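Local coordinates for protein UDP-L-Rhamnose Synthase (Acanthamoeba polyphaga mimivirus, PDB 7JID) that probably completes the synthesis of UDP-L-rhamnose as an NADP(H)-dependent, Rossmann-type oxidoreductase of the giant virus, holding UDP-rhamnose and NADP in its pocket, at residues Thr213-Pro219 against Leu262-Gln268. Coordinates in Å, arbitrary orientation, origin at the centre of the assembly. Numbering follows the deposited sequence.
Sequences TFNFTNP and LNTDKLQ
Lys-266, extended with all four chi angles trans, lies over one face of the Phe-214 ring: CE sits 3.8 Å from the ring centroid of Phe-214 as a CH-pi contact and NZ 4.3 Å from it as a cation-pi contact. The same NZ donates to Thr-213 O at 2.8 Å. Strand 212-215 is the edge strand of the parallel Rossmann sheet, and its outer side, away from 157-162, is covered by the start of helix 265-270. CA atoms of Asn-215 and Thr-264 come within 5.7 Å, those of Phe-214 and Leu-267 within 6.3 Å. Side chains and a water, not direct backbone bonds, join the segments: Asn-215 (chi1 m) sends ND2 to Asn-263 O at 2.8 Å, nearly linear, while its OD1 is held by Arg-161. The water accepts from Leu-267 N and donates to Asn-215 O, 2.9 Å each. Leu-267 CD1 packs 3.7 Å from Phe-216 CE1. Past the strand, Thr-217 CG2 meets Leu-262 CD1 at 3.7 Å; the Thr-217 side chain lies about 8 Å from bound UDP-rhamnose. Asn-263 OD1 forms an Asx turn with Asp-265 N (2.9 Å), and Thr-264 OG1 donates to Gln-268 OE1 at 2.9 Å, beside Pro-219 CG, 3.6 Å from Gln-268 CD.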
loop_
_atom_site.group_PDB
_atom_site.type_symbol
_atom_site.label_atom_id
_atom_site.label_comp_id
_atom_site.label_asym_id
_atom_site.label_seq_id
_atom_site.Cartn_x
_atom_site.Cartn_y
_atom_site.Cartn_z
ATOM N N THR A 213 4.971 16.786 -7.809
ATOM C CA THR A 213 5.859 16.435 -6.677
ATOM C C THR A 213 6.892 17.558 -6.516
ATOM O O THR A 213 7.472 18.001 -7.510
ATOM C CB THR A 213 6.502 15.072 -6.878
ATOM O OG1 THR A 213 5.442 14.113 -6.835
ATOM C CG2 THR A 213 7.513 14.725 -5.815
ATOM N N PHE A 214 7.170 17.952 -5.279
ATOM C CA PHE A 214 8.279 18.882 -4.937
ATOM C C PHE A 214 9.010 18.333 -3.732
ATOM O O PHE A 214 8.399 18.170 -2.652
ATOM C CB PHE A 214 7.791 20.284 -4.635
ATOM C CG PHE A 214 7.276 21.044 -5.834
ATOM C CD1 PHE A 214 8.038 22.065 -6.395
ATOM C CD2 PHE A 214 5.994 20.824 -6.306
ATOM C CE1 PHE A 214 7.529 22.797 -7.466
ATOM C CE2 PHE A 214 5.510 21.528 -7.408
ATOM C CZ PHE A 214 6.269 22.548 -7.949
ATOM N N ASN A 215 10.319 18.224 -3.846
ATOM C CA ASN A 215 11.212 18.145 -2.668
ATOM C C ASN A 215 11.028 19.451 -1.897
ATOM O O ASN A 215 11.070 20.526 -2.487
ATOM C CB ASN A 215 12.649 17.885 -3.126
ATOM C CG ASN A 215 12.858 16.495 -3.649
ATOM O OD1 ASN A 215 12.143 15.554 -3.304
ATOM N ND2 ASN A 215 13.828 16.350 -4.561
ATOM N N PHE A 216 10.776 19.349 -0.607
ATOM C CA PHE A 216 10.237 20.455 0.196
ATOM C C PHE A 216 11.048 20.542 1.486
ATOM O O PHE A 216 10.495 20.629 2.577
ATOM C CB PHE A 216 8.743 20.290 0.397
ATOM C CG PHE A 216 8.093 21.627 0.561
ATOM C CD1 PHE A 216 7.931 22.462 -0.528
ATOM C CD2 PHE A 216 7.550 21.982 1.775
ATOM C CE1 PHE A 216 7.279 23.684 -0.354
ATOM C CE2 PHE A 216 6.937 23.210 1.949
ATOM C CZ PHE A 216 6.774 24.033 0.861
ATOM N N THR A 217 12.358 20.594 1.298
ATOM C CA THR A 217 13.349 20.878 2.354
ATOM C C THR A 217 14.059 22.203 2.044
ATOM O O THR A 217 14.129 22.612 0.866
ATOM C CB THR A 217 14.346 19.724 2.462
ATOM O OG1 THR A 217 14.817 19.487 1.139
ATOM C CG2 THR A 217 13.729 18.464 3.041
ATOM N N ASN A 218 14.629 22.852 3.056
ATOM C CA ASN A 218 15.495 24.036 2.839
ATOM C C ASN A 218 16.689 23.574 2.018
ATOM O O ASN A 218 17.143 22.424 2.157
ATOM C CB ASN A 218 15.998 24.659 4.134
ATOM C CG ASN A 218 14.945 25.318 5.010
ATOM O OD1 ASN A 218 14.083 24.655 5.590
ATOM N ND2 ASN A 218 15.023 26.644 5.078
ATOM N N PRO A 219 17.167 24.408 1.090
ATOM C CA PRO A 219 18.327 24.010 0.296
ATOM C C PRO A 219 19.519 23.588 1.169
ATOM O O PRO A 219 19.778 24.235 2.207
ATOM C CB PRO A 219 18.620 25.235 -0.543
ATOM C CG PRO A 219 17.256 25.821 -0.750
ATOM C CD PRO A 219 16.532 25.653 0.598
ATOM N N LEU A 262 18.052 15.914 -0.755
ATOM C CA LEU A 262 17.071 16.162 -1.835
ATOM C C LEU A 262 17.556 17.315 -2.699
ATOM O O LEU A 262 17.978 18.348 -2.172
ATOM C CB LEU A 262 15.685 16.480 -1.266
ATOM C CG LEU A 262 15.069 15.437 -0.338
ATOM C CD1 LEU A 262 13.755 16.031 0.215
ATOM C CD2 LEU A 262 14.911 14.092 -1.010
ATOM N N ASN A 263 17.500 17.098 -4.013
ATOM C CA ASN A 263 17.701 18.193 -4.980
ATOM C C ASN A 263 16.484 19.118 -4.927
ATOM O O ASN A 263 15.372 18.607 -5.182
ATOM C CB ASN A 263 17.931 17.611 -6.363
ATOM C CG ASN A 263 18.233 18.655 -7.403
ATOM O OD1 ASN A 263 17.626 19.708 -7.430
ATOM N ND2 ASN A 263 19.052 18.290 -8.385
ATOM N N THR A 264 16.694 20.376 -4.562
ATOM C CA THR A 264 15.552 21.311 -4.454
ATOM C C THR A 264 15.559 22.335 -5.586
ATOM O O THR A 264 14.962 23.351 -5.394
ATOM C CB THR A 264 15.510 21.955 -3.081
ATOM O OG1 THR A 264 16.731 22.640 -2.839
ATOM C CG2 THR A 264 15.200 20.948 -1.998
ATOM N N ASP A 265 16.193 22.064 -6.710
ATOM C CA ASP A 265 16.187 23.022 -7.841
ATOM C C ASP A 265 14.755 23.338 -8.258
ATOM O O ASP A 265 14.461 24.501 -8.621
ATOM C CB ASP A 265 17.050 22.500 -8.979
ATOM C CG ASP A 265 18.539 22.421 -8.664
ATOM O OD1 ASP A 265 18.965 22.941 -7.601
ATOM O OD2 ASP A 265 19.254 21.870 -9.498
ATOM N N LYS A 266 13.882 22.345 -8.246
ATOM C CA LYS A 266 12.507 22.580 -8.723
ATOM C C LYS A 266 11.834 23.627 -7.832
ATOM O O LYS A 266 11.242 24.560 -8.369
ATOM C CB LYS A 266 11.701 21.286 -8.782
ATOM C CG LYS A 266 10.330 21.465 -9.424
ATOM C CD LYS A 266 9.548 20.192 -9.402
ATOM C CE LYS A 266 8.210 20.315 -10.096
ATOM N NZ LYS A 266 7.447 19.051 -10.104
ATOM N N LEU A 267 11.872 23.466 -6.504
ATOM C CA LEU A 267 11.257 24.429 -5.571
ATOM C C LEU A 267 11.981 25.771 -5.740
ATOM O O LEU A 267 11.307 26.804 -5.667
ATOM C CB LEU A 267 11.382 23.937 -4.132
ATOM C CG LEU A 267 10.665 24.815 -3.106
ATOM C CD1 LEU A 267 9.163 24.848 -3.351
ATOM C CD2 LEU A 267 11.007 24.351 -1.717
ATOM N N GLN A 268 13.319 25.758 -5.831
ATOM C CA GLN A 268 14.109 27.026 -5.896
ATOM C C GLN A 268 13.735 27.836 -7.144
ATOM O O GLN A 268 13.890 29.072 -7.069
ATOM C CB GLN A 268 15.598 26.721 -5.808
ATOM C CG GLN A 268 16.015 26.281 -4.409
ATOM C CD GLN A 268 17.501 26.006 -4.346
ATOM O OE1 GLN A 268 17.975 24.865 -4.189
ATOM N NE2 GLN A 268 18.258 27.084 -4.477
HETATM O O HOH W 1 12.328 20.928 -5.082
#